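Local coordinates for Alpha/beta hydrolase fold protein (Nakamurella multipartita, PDB 4Y7D) that probably acts as a hydrolase of the alpha/beta hydrolase fold, its substrate unknown, at residues M150-R156 and A210-P215; R22-D26 and G73-S78; H40-H46 and V66-F72; A51-F55 and A280-H284. The contacts are given in a common frame with arbitrary orientation. Where two conformers were deposited one is given. Residue numbers count along the deposited sequence, not the author numbering.

Contact 1. Residues M150-R156 and A210-P215; sequences MGTGLGR and ANHSGP
This is a helix-junction-to-loop contact within the largely helical region between strands 124-130 and 242-247. Residues 150-156 hold the end of helix 144-151 and the start of helix 153-165; residues 210-215 link helix 197-209 to helix 217-227. Met-150, present as selenomethionine, has its CA 4.2 Å from Asn-211 CA, and Gly-151 CA lies 5.0 Å from Ser-213 CA. At the kink, Thr-152 (extended, chi1 p) is the N-cap of the second helix: Thr-152 OG1 accepts from Gly-155 N at 3.1 Å and also bonds Val-148 O. Asn-211 ND2 (chi1 t) donates to Thr-152 O (3.0 Å) and to Leu-149 O, while Asn-211 OD1 closes an Asx turn by accepting from Ser-213 N (2.9 Å) and from Ser-213 OG (2.7 Å); an amide, donor and acceptor in one group, suits this role. His-212 N gives a backbone bond to Met-150 O (2.9 Å), and the His-212 ring, bonded to Glu-142 through NE2, brings CE1 to 3.7 Å from Gly-151 CA. Arg-156 extends with chi1 and chi2 t until NH1 is 2.7 Å from Ser-213 OG. Gly-214, at phi 59° and psi -121°, passes where a side chain would collide with Arg-156 NH1. Many alpha/beta hydrolases carry a helical cap domain as an insertion at this point, and this contact, consistent with that, ties two of its helix junctions together.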
loop_
_atom_site.group_PDB
_atom_site.type_symbol
_atom_site.label_atom_id
_atom_site.label_comp_id
_atom_site.label_asym_id
_atom_site.label_seq_id
_atom_site.Cartn_x
_atom_site.Cartn_y
_atom_site.Cartn_z
HETATM N N MSE A 150 0.974 2.336 18.737
HETATM C CA MSE A 150 0.823 2.840 17.361
HETATM C C MSE A 150 0.666 4.364 17.239
HETATM O O MSE A 150 0.718 4.907 16.143
HETATM C CB MSE A 150 -0.446 2.213 16.785
HETATM C CG MSE A 150 -0.505 0.697 16.814
HETATM SE SE MSE A 150 0.815 0.146 15.469
HETATM C CE MSE A 150 1.481 -1.009 16.769
ATOM N N GLY A 151 0.410 5.058 18.341
ATOM C CA GLY A 151 0.125 6.484 18.292
ATOM C C GLY A 151 1.150 7.442 18.862
ATOM O O GLY A 151 0.933 8.655 18.780
ATOM N N THR A 152 2.235 6.937 19.464
ATOM C CA THR A 152 3.202 7.794 20.163
ATOM C C THR A 152 4.634 7.550 19.706
ATOM O O THR A 152 4.972 6.500 19.130
ATOM C CB THR A 152 3.183 7.606 21.704
ATOM O OG1 THR A 152 3.533 6.260 22.039
ATOM C CG2 THR A 152 1.827 7.900 22.268
ATOM N N GLY A 153 5.476 8.545 19.947
ATOM C CA GLY A 153 6.927 8.438 19.614
ATOM C C GLY A 153 7.595 7.326 20.435
ATOM O O GLY A 153 8.434 6.566 19.925
ATOM N N LEU A 154 7.191 7.191 21.689
ATOM C CA LEU A 154 7.646 6.049 22.519
ATOM C C LEU A 154 7.283 4.717 21.863
ATOM O O LEU A 154 8.133 3.818 21.732
ATOM C CB LEU A 154 7.029 6.131 23.929
ATOM C CG LEU A 154 7.191 4.830 24.727
ATOM C CD1 LEU A 154 8.667 4.686 25.081
ATOM C CD2 LEU A 154 6.313 4.809 25.973
ATOM N N GLY A 155 6.030 4.589 21.425
ATOM C CA GLY A 155 5.605 3.407 20.675
ATOM C C GLY A 155 6.454 3.128 19.431
ATOM O O GLY A 155 6.883 1.966 19.175
ATOM N N ARG A 156 6.657 4.179 18.632
ATOM C CA ARG A 156 7.556 4.122 17.481
ATOM C C ARG A 156 8.953 3.564 17.842
ATOM O O ARG A 156 9.462 2.659 17.143
ATOM C CB ARG A 156 7.697 5.512 16.813
ATOM C CG ARG A 156 8.453 5.485 15.484
ATOM C CD ARG A 156 8.638 6.881 14.876
ATOM N NE ARG A 156 9.209 7.852 15.828
ATOM C CZ ARG A 156 8.619 8.977 16.272
ATOM N NH1 ARG A 156 7.403 9.359 15.884
ATOM N NH2 ARG A 156 9.276 9.748 17.129
ATOM N N ALA A 210 3.605 1.151 10.623
ATOM C CA ALA A 210 2.219 1.160 11.042
ATOM C C ALA A 210 1.957 2.190 12.108
ATOM O O ALA A 210 0.788 2.515 12.355
ATOM C CB ALA A 210 1.823 -0.234 11.524
ATOM N N ASN A 211 3.010 2.658 12.779
ATOM C CA ASN A 211 2.861 3.656 13.814
ATOM C C ASN A 211 2.645 5.000 13.116
ATOM O O ASN A 211 3.427 5.384 12.249
ATOM C CB ASN A 211 4.063 3.626 14.799
ATOM C CG ASN A 211 4.095 4.820 15.729
ATOM O OD1 ASN A 211 4.305 5.939 15.277
ATOM N ND2 ASN A 211 3.929 4.597 17.040
ATOM N N HIS A 212 1.591 5.705 13.517
ATOM C CA HIS A 212 1.186 6.935 12.852
ATOM C C HIS A 212 1.564 8.226 13.595
ATOM O O HIS A 212 1.034 9.304 13.307
ATOM C CB HIS A 212 -0.287 6.918 12.549
ATOM C CG HIS A 212 -1.146 6.461 13.676
ATOM N ND1 HIS A 212 -1.531 7.288 14.716
ATOM C CD2 HIS A 212 -1.747 5.270 13.894
ATOM C CE1 HIS A 212 -2.306 6.615 15.538
ATOM N NE2 HIS A 212 -2.437 5.382 15.071
ATOM N N SER A 213 2.513 8.148 14.516
ATOM C CA SER A 213 2.907 9.335 15.262
ATOM C C SER A 213 3.857 10.193 14.441
ATOM O O SER A 213 4.279 9.819 13.329
ATOM C CB SER A 213 3.624 8.938 16.549
ATOM O OG SER A 213 4.888 8.353 16.241
ATOM N N GLY A 214 4.149 11.370 14.969
ATOM C CA GLY A 214 5.215 12.225 14.443
ATOM C C GLY A 214 4.968 12.587 12.993
ATOM O O GLY A 214 3.911 13.151 12.664
ATOM N N PRO A 215 5.899 12.235 12.120
ATOM C CA PRO A 215 5.761 12.718 10.717
ATOM C C PRO A 215 4.778 11.970 9.851
ATOM O O PRO A 215 4.617 12.304 8.673
ATOM C CB PRO A 215 7.172 12.562 10.158
ATOM C CG PRO A 215 7.704 11.372 10.901
ATOM C CD PRO A 215 7.155 11.487 12.308
#

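Contact 2. Residues R22-D26 and G73-S78; sequences RGEVD and GTPLGS
Ser-78, its CB directed toward the other segment and chi1 m, overlaps the backbone of Gly-23 and Glu-24: Ser-78 OG is 3.6 Å from Gly-23 C and donates to Glu-24 O at 2.7 Å. Gly-23 fits beneath it because it has no side chain; at phi 124° and psi 179° a CB would run into that hydroxyl. The segments run in opposite directions, with CA-CA distances of 4.8 Å for Gly-23 and Ser-78 and 4.9 Å for Val-25 and Thr-74. Thr-74 (chi1 m) makes the second direct bond: Thr-74 OG1 accepts from Asp-26 N at 2.9 Å and is also bonded to Asp-67 O. In this alpha/beta hydrolase fold, strand 23-31 pairs with the antiparallel strands 16-20 and 62-66; here the chain that has left strand 62-66 for helix 82-95 follows its flank, meeting it with side-chain hydroxyls where a strand would offer backbone groups. Between the two bonds, Pro-75 CD approaches Glu-24 O to 3.5 Å, and residues 76-78 turn in a 3-10 segment with Ser-78 N bonded to Pro-75 O (3.1 Å). Water fills the ends. Asp-26, whose OD1 also bonds Thr-17, reaches Gly-73 through water 4 (2.7 Å from Asp-26 OD2, 2.8 Å from Gly-73 N) and water 5 (2.7 Å from Asp-26 OD1, 2.8 Å from Gly-73 O). Water 1 joins Arg-22 NE (2.8 Å) to Ser-78 O (2.7 Å).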
loop_
_atom_site.group_PDB
_atom_site.type_symbol
_atom_site.label_atom_id
_atom_site.label_comp_id
_atom_site.label_asym_id
_atom_site.label_seq_id
_atom_site.Cartn_x
_atom_site.Cartn_y
_atom_site.Cartn_z
ATOM N N ARG A 22 0.869 20.737 -9.135
ATOM C CA ARG A 22 -0.063 20.602 -7.992
ATOM C C ARG A 22 0.601 20.771 -6.620
ATOM O O ARG A 22 -0.090 20.691 -5.578
ATOM C CB ARG A 22 -0.781 19.280 -8.080
ATOM C CG ARG A 22 -1.673 19.110 -9.316
ATOM C CD ARG A 22 -2.929 19.967 -9.274
ATOM N NE ARG A 22 -3.736 19.650 -8.087
ATOM C CZ ARG A 22 -4.966 20.112 -7.891
ATOM N NH1 ARG A 22 -5.527 20.937 -8.794
ATOM N NH2 ARG A 22 -5.644 19.763 -6.780
ATOM N N GLY A 23 1.907 21.030 -6.604
ATOM C CA GLY A 23 2.691 21.205 -5.372
ATOM C C GLY A 23 3.869 20.257 -5.311
ATOM O O GLY A 23 4.066 19.414 -6.184
ATOM N N GLU A 24 4.634 20.365 -4.236
ATOM C CA GLU A 24 5.772 19.495 -4.045
ATOM C C GLU A 24 5.338 18.102 -3.597
ATOM O O GLU A 24 4.372 17.954 -2.854
ATOM C CB GLU A 24 6.756 20.128 -3.049
ATOM C CG GLU A 24 7.515 21.301 -3.672
ATOM C CD GLU A 24 8.384 22.086 -2.704
ATOM O OE1 GLU A 24 8.585 21.650 -1.548
ATOM O OE2 GLU A 24 8.876 23.164 -3.112
ATOM N N VAL A 25 6.045 17.091 -4.083
ATOM C CA VAL A 25 5.810 15.707 -3.637
ATOM C C VAL A 25 7.142 15.021 -3.519
ATOM O O VAL A 25 8.003 15.144 -4.425
ATOM C CB VAL A 25 4.806 14.902 -4.541
ATOM C CG1 VAL A 25 5.357 14.684 -5.941
ATOM C CG2 VAL A 25 4.433 13.552 -3.948
ATOM N N ASP A 26 7.366 14.312 -2.403
ATOM C CA ASP A 26 8.591 13.559 -2.253
ATOM C C ASP A 26 8.423 12.156 -2.799
ATOM O O ASP A 26 7.348 11.520 -2.665
ATOM C CB ASP A 26 9.010 13.512 -0.776
ATOM C CG ASP A 26 9.671 14.778 -0.309
ATOM O OD1 ASP A 26 9.743 15.811 -1.048
ATOM O OD2 ASP A 26 10.179 14.737 0.835
ATOM N N GLY A 73 7.915 14.218 4.014
ATOM C CA GLY A 73 8.123 15.546 3.445
ATOM C C GLY A 73 7.074 16.094 2.491
ATOM O O GLY A 73 7.210 17.252 2.047
ATOM N N THR A 74 6.061 15.306 2.142
ATOM C CA THR A 74 5.054 15.794 1.200
ATOM C C THR A 74 4.033 16.606 1.969
ATOM O O THR A 74 3.351 16.056 2.826
ATOM C CB THR A 74 4.396 14.690 0.409
ATOM O OG1 THR A 74 5.390 13.912 -0.292
ATOM C CG2 THR A 74 3.407 15.228 -0.567
ATOM N N PRO A 75 3.893 17.890 1.657
ATOM C CA PRO A 75 2.931 18.656 2.420
ATOM C C PRO A 75 1.500 18.233 2.163
ATOM O O PRO A 75 1.138 17.851 1.074
ATOM C CB PRO A 75 3.157 20.110 1.974
ATOM C CG PRO A 75 3.923 20.037 0.731
ATOM C CD PRO A 75 4.535 18.678 0.602
ATOM N N LEU A 76 0.662 18.313 3.201
ATOM C CA LEU A 76 -0.745 18.002 3.031
ATOM C C LEU A 76 -1.397 18.813 1.914
ATOM O O LEU A 76 -2.241 18.285 1.154
ATOM C CB LEU A 76 -1.476 18.200 4.406
ATOM C CG LEU A 76 -2.896 17.685 4.445
ATOM C CD1 LEU A 76 -3.005 16.218 3.980
ATOM C CD2 LEU A 76 -3.474 17.862 5.836
ATOM N N GLY A 77 -0.980 20.073 1.776
ATOM C CA GLY A 77 -1.525 20.974 0.789
ATOM C C GLY A 77 -1.332 20.539 -0.661
ATOM O O GLY A 77 -2.012 21.039 -1.561
ATOM N N SER A 78 -0.431 19.600 -0.904
ATOM C CA SER A 78 -0.259 19.059 -2.245
ATOM C C SER A 78 -1.427 18.149 -2.682
ATOM O O SER A 78 -1.535 17.778 -3.867
ATOM C CB SER A 78 1.069 18.327 -2.329
ATOM O OG SER A 78 2.110 19.266 -2.307
HETATM O O HOH W 1 -3.344 17.931 -5.924
HETATM O O HOH W 2 -2.514 21.001 -4.800
HETATM O O HOH W 3 0.046 23.210 -3.348
HETATM O O HOH W 4 9.620 12.653 2.406
HETATM O O HOH W 5 7.749 17.537 -0.707
#

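Contact 3. Residues H40-H46 and V66-F72; sequences HGSPGGH and VDRPGYF
His-40 opens the His-Gly loop that follows strand 35-39, in this fold commonly the oxyanion-hole loop, here braced by the loop after strand 62-66. With chi1 p, His-40 NE2 accepts from Arg-68 N (3.0 Å), while its ring points an edge at the face of Tyr-71 (centroids 4.8 Å apart, planes at 87°); His-40 O receives Arg-68 NE (3.0 Å). Gly-41 O takes both His-40 ND1 (2.8 Å) and Arg-68 NH1 (3.1 Å), so one long cationic side chain, itself salt-bridged to Asp-223, holds two carbonyls. Ser-42 leads through a cis peptide to Pro-43, whose CB packs 3.7 Å from Tyr-71 CE1. The type II turn Arg-68 to Tyr-71, with Gly-70 at positive phi, positions that ring. Gly-44 has no room for a CB beside His-40; Gly-45, nearest Asp-67 (CA-CA 4.8 Å), would clash with Phe-72 and is the N-cap of helix 46-58. At His-46 the Asp-67 carboxylate divides: OD1 accepts from His-46 N (2.6 Å), OD2 from His-46 ND1 (2.7 Å).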
loop_
_atom_site.group_PDB
_atom_site.type_symbol
_atom_site.label_atom_id
_atom_site.label_comp_id
_atom_site.label_asym_id
_atom_site.label_seq_id
_atom_site.Cartn_x
_atom_site.Cartn_y
_atom_site.Cartn_z
ATOM N N HIS A 40 1.578 3.822 -1.007
ATOM C CA HIS A 40 1.498 3.265 0.342
ATOM C C HIS A 40 0.132 3.456 1.022
ATOM O O HIS A 40 -0.687 4.331 0.675
ATOM C CB HIS A 40 2.651 3.854 1.227
ATOM C CG HIS A 40 2.482 5.285 1.552
ATOM N ND1 HIS A 40 1.566 5.737 2.484
ATOM C CD2 HIS A 40 3.148 6.391 1.115
ATOM C CE1 HIS A 40 1.650 7.051 2.578
ATOM N NE2 HIS A 40 2.591 7.470 1.763
ATOM N N GLY A 41 -0.052 2.674 2.075
ATOM C CA GLY A 41 -1.244 2.732 2.891
ATOM C C GLY A 41 -1.231 3.716 4.039
ATOM O O GLY A 41 -0.526 4.730 4.005
ATOM N N SER A 42 -2.047 3.423 5.046
ATOM C CA SER A 42 -2.394 4.411 6.066
ATOM C C SER A 42 -2.162 3.864 7.472
ATOM O O SER A 42 -2.919 2.985 7.900
ATOM C CB SER A 42 -3.858 4.773 5.965
ATOM O OG SER A 42 -4.258 5.248 4.702
ATOM N N PRO A 43 -1.144 4.353 8.200
ATOM C CA PRO A 43 -0.113 5.295 7.730
ATOM C C PRO A 43 0.905 4.573 6.863
ATOM O O PRO A 43 0.826 3.363 6.672
ATOM C CB PRO A 43 0.577 5.711 9.020
ATOM C CG PRO A 43 0.532 4.458 9.844
ATOM C CD PRO A 43 -0.844 3.875 9.563
ATOM N N GLY A 44 1.879 5.328 6.366
ATOM C CA GLY A 44 2.923 4.775 5.529
ATOM C C GLY A 44 3.863 5.901 5.165
ATOM O O GLY A 44 4.035 6.898 5.882
ATOM N N GLY A 45 4.536 5.706 4.064
ATOM C CA GLY A 45 5.529 6.626 3.590
ATOM C C GLY A 45 6.449 5.890 2.668
ATOM O O GLY A 45 6.231 4.730 2.375
ATOM N N HIS A 46 7.534 6.539 2.270
ATOM C CA HIS A 46 8.388 5.897 1.264
ATOM C C HIS A 46 9.099 4.644 1.788
ATOM O O HIS A 46 9.558 3.823 1.027
ATOM C CB HIS A 46 9.389 6.916 0.695
ATOM C CG HIS A 46 10.360 7.428 1.714
ATOM N ND1 HIS A 46 10.210 8.645 2.330
ATOM C CD2 HIS A 46 11.475 6.865 2.256
ATOM C CE1 HIS A 46 11.179 8.807 3.225
ATOM N NE2 HIS A 46 11.963 7.738 3.187
ATOM N N VAL A 66 6.010 7.178 -3.806
ATOM C CA VAL A 66 5.693 8.479 -3.234
ATOM C C VAL A 66 5.557 8.440 -1.737
ATOM O O VAL A 66 5.248 7.387 -1.177
ATOM C CB VAL A 66 4.339 9.033 -3.764
ATOM C CG1 VAL A 66 4.532 9.560 -5.172
ATOM C CG2 VAL A 66 3.235 7.981 -3.712
ATOM N N ASP A 67 5.742 9.605 -1.120
ATOM C CA ASP A 67 5.175 9.937 0.186
ATOM C C ASP A 67 3.871 10.680 -0.116
ATOM O O ASP A 67 3.892 11.730 -0.739
ATOM C CB ASP A 67 6.106 10.819 0.997
ATOM C CG ASP A 67 7.244 10.068 1.624
ATOM O OD1 ASP A 67 6.953 9.115 2.376
ATOM O OD2 ASP A 67 8.448 10.421 1.411
ATOM N N ARG A 68 2.726 10.119 0.262
ATOM C CA ARG A 68 1.461 10.806 0.052
ATOM C C ARG A 68 1.391 12.033 0.936
ATOM O O ARG A 68 2.113 12.129 1.955
ATOM C CB ARG A 68 0.266 9.879 0.255
ATOM C CG ARG A 68 0.215 8.769 -0.805
ATOM C CD ARG A 68 -1.129 8.058 -0.855
ATOM N NE ARG A 68 -1.314 7.241 0.352
ATOM C CZ ARG A 68 -2.099 7.577 1.365
ATOM N NH1 ARG A 68 -2.138 6.827 2.442
ATOM N NH2 ARG A 68 -2.782 8.696 1.316
ATOM N N PRO A 69 0.582 13.004 0.530
ATOM C CA PRO A 69 0.440 14.236 1.331
ATOM C C PRO A 69 0.166 13.990 2.801
ATOM O O PRO A 69 -0.735 13.188 3.130
ATOM C CB PRO A 69 -0.709 14.941 0.640
ATOM C CG PRO A 69 -0.497 14.582 -0.818
ATOM C CD PRO A 69 -0.129 13.122 -0.772
ATOM N N GLY A 70 0.935 14.695 3.644
ATOM C CA GLY A 70 0.849 14.565 5.075
ATOM C C GLY A 70 1.793 13.565 5.673
ATOM O O GLY A 70 1.862 13.458 6.903
ATOM N N TYR A 71 2.509 12.799 4.835
ATOM C CA TYR A 71 3.481 11.873 5.276
ATOM C C TYR A 71 4.889 12.337 4.930
ATOM O O TYR A 71 5.196 12.730 3.787
ATOM C CB TYR A 71 3.251 10.533 4.623
ATOM C CG TYR A 71 1.953 9.900 5.050
ATOM C CD1 TYR A 71 1.868 9.225 6.260
ATOM C CD2 TYR A 71 0.785 9.962 4.254
ATOM C CE1 TYR A 71 0.714 8.597 6.636
ATOM C CE2 TYR A 71 -0.407 9.338 4.643
ATOM C CZ TYR A 71 -0.420 8.635 5.828
ATOM O OH TYR A 71 -1.551 7.978 6.238
ATOM N N PHE A 72 5.746 12.273 5.939
ATOM C CA PHE A 72 7.120 12.735 5.824
ATOM C C PHE A 72 7.180 14.096 5.141
ATOM O O PHE A 72 6.564 15.023 5.628
ATOM C CB PHE A 72 7.998 11.683 5.144
ATOM C CG PHE A 72 8.205 10.423 5.969
ATOM C CD1 PHE A 72 8.369 10.489 7.347
ATOM C CD2 PHE A 72 8.329 9.179 5.345
ATOM C CE1 PHE A 72 8.549 9.334 8.098
ATOM C CE2 PHE A 72 8.566 8.024 6.089
ATOM C CZ PHE A 72 8.687 8.112 7.471
HETATM O O HOH W 6 4.262 4.875 -1.625
#

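Contact 4. Residues A51-F55 and A280-H284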
loop_
_atom_site.group_PDB
_atom_site.type_symbol
_atom_site.label_atom_id
_atom_site.label_comp_id
_atom_site.label_asym_id
_atom_site.label_seq_id
_atom_site.Cartn_x
_atom_site.Cartn_y
_atom_site.Cartn_z
ATOM N N ALA A 51 9.466 -1.084 0.514
ATOM C CA ALA A 51 9.316 -2.482 0.896
ATOM C C ALA A 51 8.306 -3.171 -0.028
ATOM O O ALA A 51 8.560 -4.270 -0.543
ATOM C CB ALA A 51 8.863 -2.594 2.352
HETATM N N MSE A 52 7.201 -2.483 -0.307
HETATM C CA MSE A 52 6.218 -2.955 -1.303
HETATM C C MSE A 52 6.857 -3.161 -2.699
HETATM O O MSE A 52 6.489 -4.092 -3.417
HETATM C CB MSE A 52 5.076 -1.971 -1.458
HETATM C CG MSE A 52 4.168 -1.848 -0.230
HETATM SE SE MSE A 52 2.971 -0.265 -0.433
HETATM C CE MSE A 52 2.100 -0.728 -2.092
ATOM N N ALA A 53 7.781 -2.266 -3.069
ATOM C CA ALA A 53 8.354 -2.201 -4.416
ATOM C C ALA A 53 9.481 -3.174 -4.636
ATOM O O ALA A 53 9.887 -3.365 -5.804
ATOM C CB ALA A 53 8.873 -0.814 -4.714
ATOM N N ARG A 54 10.060 -3.767 -3.587
ATOM C CA ARG A 54 11.263 -4.585 -3.862
ATOM C C ARG A 54 11.055 -5.667 -4.905
ATOM O O ARG A 54 11.958 -5.922 -5.737
ATOM C CB ARG A 54 11.846 -5.253 -2.607
ATOM C CG ARG A 54 12.584 -4.315 -1.675
ATOM C CD ARG A 54 13.321 -5.141 -0.600
ATOM N NE ARG A 54 13.990 -4.191 0.260
ATOM C CZ ARG A 54 13.493 -3.699 1.407
ATOM N NH1 ARG A 54 12.354 -4.147 1.924
ATOM N NH2 ARG A 54 14.215 -2.803 2.080
ATOM N N PHE A 55 9.923 -6.352 -4.867
ATOM C CA PHE A 55 9.723 -7.440 -5.844
ATOM C C PHE A 55 9.713 -6.906 -7.299
ATOM O O PHE A 55 10.103 -7.604 -8.227
ATOM C CB PHE A 55 8.461 -8.264 -5.523
ATOM C CG PHE A 55 7.173 -7.641 -6.002
ATOM C CD1 PHE A 55 6.528 -6.642 -5.259
ATOM C CD2 PHE A 55 6.561 -8.077 -7.184
ATOM C CE1 PHE A 55 5.337 -6.089 -5.692
ATOM C CE2 PHE A 55 5.366 -7.535 -7.598
ATOM C CZ PHE A 55 4.744 -6.533 -6.843
ATOM N N ALA A 280 -0.710 -10.635 3.010
ATOM C CA ALA A 280 -0.628 -11.847 2.176
ATOM C C ALA A 280 0.110 -11.759 0.834
ATOM O O ALA A 280 0.815 -12.687 0.459
ATOM C CB ALA A 280 -2.032 -12.388 1.945
ATOM N N PHE A 281 -0.074 -10.682 0.094
ATOM C CA PHE A 281 0.499 -10.581 -1.260
ATOM C C PHE A 281 2.039 -10.702 -1.174
ATOM O O PHE A 281 2.641 -11.145 -2.127
ATOM C CB PHE A 281 0.052 -9.260 -1.884
ATOM C CG PHE A 281 0.636 -8.940 -3.231
ATOM C CD1 PHE A 281 0.266 -9.619 -4.358
ATOM C CD2 PHE A 281 1.540 -7.882 -3.377
ATOM C CE1 PHE A 281 0.748 -9.242 -5.594
ATOM C CE2 PHE A 281 2.062 -7.544 -4.621
ATOM C CZ PHE A 281 1.647 -8.217 -5.727
ATOM N N TRP A 282 2.637 -10.298 -0.044
ATOM C CA TRP A 282 4.056 -10.421 0.177
ATOM C C TRP A 282 4.481 -11.592 1.026
ATOM O O TRP A 282 5.599 -12.089 0.824
ATOM C CB TRP A 282 4.665 -9.139 0.769
ATOM C CG TRP A 282 4.582 -7.962 -0.187
ATOM C CD1 TRP A 282 5.532 -7.565 -1.112
ATOM C CD2 TRP A 282 3.495 -7.036 -0.316
ATOM N NE1 TRP A 282 5.109 -6.449 -1.780
ATOM C CE2 TRP A 282 3.865 -6.094 -1.317
ATOM C CE3 TRP A 282 2.258 -6.887 0.333
ATOM C CZ2 TRP A 282 3.029 -5.088 -1.720
ATOM C CZ3 TRP A 282 1.426 -5.854 -0.061
ATOM C CH2 TRP A 282 1.830 -4.958 -1.079
ATOM N N VAL A 283 3.661 -12.029 1.961
ATOM C CA VAL A 283 4.112 -13.034 2.926
ATOM C C VAL A 283 3.376 -14.386 2.918
ATOM O O VAL A 283 3.794 -15.309 3.612
ATOM C CB VAL A 283 4.163 -12.465 4.369
ATOM C CG1 VAL A 283 4.960 -11.162 4.380
ATOM C CG2 VAL A 283 2.770 -12.328 4.987
ATOM N N HIS A 284 2.306 -14.520 2.138
ATOM C CA HIS A 284 1.514 -15.775 2.132
ATOM C C HIS A 284 2.338 -16.829 1.404
ATOM O O HIS A 284 3.069 -16.497 0.450
ATOM C CB HIS A 284 0.174 -15.512 1.460
ATOM C CG HIS A 284 -0.765 -16.670 1.462
ATOM N ND1 HIS A 284 -0.631 -17.729 0.591
ATOM C CD2 HIS A 284 -1.838 -16.964 2.234
ATOM C CE1 HIS A 284 -1.571 -18.623 0.819
ATOM N NE2 HIS A 284 -2.320 -18.179 1.805
#
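The indole of Trp-282 is the bump here, and the hollow lies on helix 46-58, between Met-52 and Phe-55, residues one turn apart. Its leading edge goes in first: Trp-282 CZ2 rests 3.7 Å from the CB of Met-52 (selenomethionine in this crystal), Phe-55 CD1 comes to 3.8 Å from Trp-282 NE1, and the NE1 proton is given to Met-52 O at 3.2 Å. Tryptophan suits the spot because it fills a deep gap and still brings a donor for a main-chain carbonyl at its far end. The backbones themselves stand well apart: the nearest CA atoms, of Met-52 and Trp-282, are 7.9 Å from each other, and side chains bridge the space. The short helix 280-283 follows strand 269-273, in the part of an alpha/beta hydrolase that usually bears the catalytic histidine, and so the contact joins the late end of the fold to its first long helix. Phe-55, with chi1 p, a rotamer seldom seen in helices, swings its ring across to form a second wall. Against that wall stands Phe-281: its edge meets the face of Phe-55 in an offset T-shape, centroids 5.4 Å apart and planes at 82°, with Phe-281 CE2 3.6 Å from Phe-55 CZ. Leu-104 of strand 101-106 touches both Met-52 and Phe-55, while Phe-202 of helix 197-209 stacks on the indole.

How the contacts relate
Contacts 3 and 4 are buried; contacts 1 and 2 are only partly so, each about 18 Å from the chain's centre to their own centres. Chemistry follows place: aromatic rings dominate contact 4, an arginine on carbonyls and histidines bonded to a backbone NH and a carboxylate contact 3, helix-end polar groups contact 1, hydroxyls and waters contact 2. Contact 3 is the hub. Its 66-72 continues into 73-78 of contact 2, and Asp-67 N and Asp-67 O meet Asp-26 O (2.9 Å) and Thr-74 OG1 (2.7 Å). Its 40-46 leads into helix 46-58, used by contact 4, where His-40 CA packs on Met-52 SE (3.9 Å). Phe-72 N meets Pro-215 O (3.0 Å) of contact 1. Contacts 1, 2 and 4 do not touch one another.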